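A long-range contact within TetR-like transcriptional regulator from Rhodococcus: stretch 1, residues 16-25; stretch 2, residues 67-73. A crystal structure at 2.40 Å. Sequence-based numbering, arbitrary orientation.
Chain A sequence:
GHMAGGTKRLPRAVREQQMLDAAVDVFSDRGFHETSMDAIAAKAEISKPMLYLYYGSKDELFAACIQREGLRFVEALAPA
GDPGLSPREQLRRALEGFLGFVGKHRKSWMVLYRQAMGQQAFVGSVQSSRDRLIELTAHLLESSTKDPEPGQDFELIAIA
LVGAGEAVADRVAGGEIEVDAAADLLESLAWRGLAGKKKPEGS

Stretch 1 (16-25) EQQMLDAAVD
Stretch 2, residues 67-73: QREGLRF

One arginine gives the largest share of this contact, and both cross-stretch hydrogen bonds come from it. Arg68 reaches from one helix into a hollow on the other, and its guanidinium is held by acids from both stretches. Of the 240 Å² buried in total, Arg68 contributes 100 Å².

Residues 16-25 and 67-73 are both helical throughout, and each helix continues beyond its stretch in both directions. The axes cross at right angles, with a signed crossing angle of -90°. Their closest approach is 11.3 Å. This is a wide spacing, and long side chains bridge it. The register is set by two CA pairs: Leu20 CA to Arg68 CA at 8.2 Å, and Val24 CA to Glu69 CA at 8.6 Å. Regular i to i+4 backbone bonds hold each helix. Examples are Val24 N to Leu20 O at 2.9 Å and Phe73 N to Glu69 O at 3.0 Å.

The CA-to-CB bond of Arg68 points toward stretch 1. Its chain is extended at first, with chi1 t (-169°) and chi2 t (-177°). It then turns at chi3, p (74°), and chi4 is 167°. The side chain sits as a knob among Gln17, Leu20, Asp21 and Val24. From Gln17 to Leu20 or Asp21, and from either to Val24, is a step of three or four residues, so the four line one side of their helix.

Asp21 supplies the charge partner. Its CA-to-CB bond points sideways, but chi1 m (-72°) brings the carboxylate nearer to stretch 2. Arg68 NH2 donates to Asp21 OD2 at 2.7 Å, forming a salt bridge. Arg68 NH1 donates to the same Asp21 OD2 at 3.0 Å, a weak bond at 133°. One oxygen thus takes both terminal nitrogens, lying at the guanidinium edge near its plane.

Leu20 covers one face of that group, with Leu20 CB 3.5 Å from Arg68 CZ. Leu20 is buried, and its CA-to-CB bond points toward stretch 2, with chi1 m (-69°) and chi2 t (166°). Its nonpolar surface suits the flat guanidinium face, where no hydrogen bond can be donated.

Glu69 anchors the arginine from within its own helix. Its chi1 and chi2 are both m (-51° and -47°), and chi3 is -30°. Glu69 OE2 accepts from Arg68 NE at 3.0 Å and from Arg68 NH2 at 2.7 Å. Arg68 NH2 therefore serves acids on both helices. Glu69 is buried, and these bonds help to balance its charge. Val24 packs beside it, with Val24 CG2 3.3 Å from Glu69 OE2. Val24 is also buried, and its CA-to-CB bond points toward stretch 2, with chi1 t (170°).

Arg72 lies one turn beyond Arg68, with chi1 m (-57°), chi2 t (154°) and chi3 t (158°). Arg72 NH2 makes a weak bond to Glu69 OE1 at 2.8 Å, part of a salt bridge. Arg72 NH1 stays 4.2 Å from Asp21 OD2, too far for a salt bridge but favourable in charge.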

# COMPACT_ATOMS: atom_id res chain seq x y z
N GLU A 16 9.49 28.51 1.05
CA GLU A 16 9.58 27.05 1.23
C GLU A 16 8.26 26.39 1.61
O GLU A 16 7.70 25.60 0.84
CB GLU A 16 10.55 26.79 2.38
CG GLU A 16 10.95 25.34 2.60
CD GLU A 16 12.26 25.02 1.89
OE1 GLU A 16 12.23 24.87 0.64
OE2 GLU A 16 13.32 24.95 2.59
N GLN A 17 7.78 26.71 2.81
CA GLN A 17 6.59 26.10 3.35
C GLN A 17 5.37 26.34 2.48
O GLN A 17 4.50 25.46 2.39
CB GLN A 17 6.36 26.50 4.82
CG GLN A 17 4.90 26.54 5.30
CD GLN A 17 4.36 27.97 5.42
OE1 GLN A 17 4.06 28.43 6.51
NE2 GLN A 17 4.26 28.68 4.29
N GLN A 18 5.31 27.48 1.79
CA GLN A 18 4.20 27.73 0.89
C GLN A 18 4.24 26.84 -0.35
O GLN A 18 3.19 26.39 -0.83
CB GLN A 18 4.19 29.17 0.46
CG GLN A 18 3.57 30.07 1.44
CD GLN A 18 3.60 31.50 0.96
OE1 GLN A 18 3.82 31.75 -0.24
NE2 GLN A 18 3.41 32.44 1.87
N MSE A 19 5.45 26.58 -0.85
CA MSE A 19 5.64 25.76 -2.05
C MSE A 19 5.39 24.29 -1.75
O MSE A 19 4.88 23.58 -2.58
CB MSE A 19 7.07 25.89 -2.57
CG MSE A 19 7.29 27.08 -3.45
SE MSE A 19 9.18 27.46 -3.83
CE MSE A 19 8.89 28.60 -5.38
N LEU A 20 5.79 23.84 -0.58
CA LEU A 20 5.64 22.47 -0.19
C LEU A 20 4.18 22.12 0.16
O LEU A 20 3.68 21.04 -0.19
CB LEU A 20 6.65 22.11 0.92
CG LEU A 20 8.14 22.06 0.48
CD1 LEU A 20 9.08 22.04 1.66
CD2 LEU A 20 8.53 20.93 -0.45
N ASP A 21 3.47 23.07 0.77
CA ASP A 21 2.04 22.89 1.06
C ASP A 21 1.23 22.73 -0.21
O ASP A 21 0.26 21.97 -0.28
CB ASP A 21 1.50 24.11 1.80
CG ASP A 21 1.98 24.19 3.22
OD1 ASP A 21 1.69 25.19 3.89
OD2 ASP A 21 2.67 23.26 3.67
N ALA A 22 1.60 23.50 -1.22
CA ALA A 22 0.90 23.48 -2.49
C ALA A 22 1.22 22.22 -3.31
O ALA A 22 0.40 21.74 -4.08
CB ALA A 22 1.28 24.71 -3.29
N ALA A 23 2.45 21.71 -3.14
CA ALA A 23 2.92 20.52 -3.84
C ALA A 23 2.19 19.35 -3.24
O ALA A 23 1.82 18.42 -3.97
CB ALA A 23 4.41 20.34 -3.65
N VAL A 24 2.02 19.40 -1.92
CA VAL A 24 1.35 18.32 -1.23
C VAL A 24 -0.07 18.17 -1.79
O VAL A 24 -0.46 17.07 -2.25
CB VAL A 24 1.41 18.49 0.31
CG1 VAL A 24 0.52 17.50 1.00
CG2 VAL A 24 2.78 18.19 0.78
N ASP A 25 -0.82 19.27 -1.77
CA ASP A 25 -2.12 19.38 -2.45
C ASP A 25 -2.13 18.66 -3.79
O ASP A 25 -2.75 17.60 -3.96
CB ASP A 25 -2.45 20.85 -2.71
CG ASP A 25 -2.64 21.64 -1.43
OD1 ASP A 25 -3.12 22.80 -1.53
OD2 ASP A 25 -2.33 21.13 -0.32
N GLN A 67 10.28 14.17 1.91
CA GLN A 67 11.12 14.41 3.08
C GLN A 67 10.35 15.12 4.22
O GLN A 67 10.39 14.65 5.36
CB GLN A 67 12.31 15.25 2.63
CG GLN A 67 13.46 14.43 2.12
CD GLN A 67 14.28 13.86 3.29
OE1 GLN A 67 14.55 12.65 3.33
NE2 GLN A 67 14.66 14.71 4.23
N ARG A 68 9.68 16.24 3.92
CA ARG A 68 8.98 17.03 4.90
C ARG A 68 7.78 16.30 5.53
O ARG A 68 7.65 16.27 6.77
CB ARG A 68 8.53 18.37 4.32
CG ARG A 68 8.03 19.31 5.45
CD ARG A 68 7.49 20.64 4.98
NE ARG A 68 6.19 20.42 4.39
CZ ARG A 68 5.31 21.37 4.08
NH1 ARG A 68 5.55 22.68 4.32
NH2 ARG A 68 4.15 20.97 3.54
N GLU A 69 6.87 15.76 4.73
CA GLU A 69 5.77 15.00 5.31
C GLU A 69 6.25 13.74 6.12
O GLU A 69 5.70 13.44 7.19
CB GLU A 69 4.75 14.64 4.23
CG GLU A 69 4.32 15.89 3.39
CD GLU A 69 3.97 17.10 4.26
OE1 GLU A 69 3.50 16.94 5.39
OE2 GLU A 69 4.15 18.25 3.82
N GLY A 70 7.30 13.07 5.64
CA GLY A 70 7.93 11.97 6.39
C GLY A 70 8.37 12.39 7.79
O GLY A 70 8.21 11.66 8.75
N LEU A 71 8.93 13.60 7.89
CA LEU A 71 9.34 14.16 9.15
C LEU A 71 8.18 14.37 10.09
O LEU A 71 8.31 14.10 11.28
CB LEU A 71 10.03 15.51 8.94
CG LEU A 71 11.53 15.62 9.00
CD1 LEU A 71 12.00 16.89 8.20
CD2 LEU A 71 11.94 15.66 10.46
N ARG A 72 7.05 14.89 9.59
CA ARG A 72 5.95 15.20 10.50
C ARG A 72 5.43 13.87 10.96
O ARG A 72 4.96 13.72 12.10
CB ARG A 72 4.83 16.01 9.85
CG ARG A 72 5.33 17.28 9.27
CD ARG A 72 4.41 17.72 8.15
NE ARG A 72 4.54 19.15 7.93
CZ ARG A 72 3.72 19.88 7.18
NH1 ARG A 72 3.95 21.18 7.07
NH2 ARG A 72 2.68 19.31 6.54
N PHE A 73 5.55 12.88 10.09
CA PHE A 73 5.05 11.58 10.43
C PHE A 73 5.81 10.97 11.60
O PHE A 73 5.19 10.57 12.59
CB PHE A 73 4.98 10.69 9.21
CG PHE A 73 4.52 9.32 9.50
CD1 PHE A 73 3.16 9.03 9.55
CD2 PHE A 73 5.46 8.29 9.69
CE1 PHE A 73 2.71 7.70 9.82
CE2 PHE A 73 5.02 6.97 9.96
CZ PHE A 73 3.64 6.68 10.03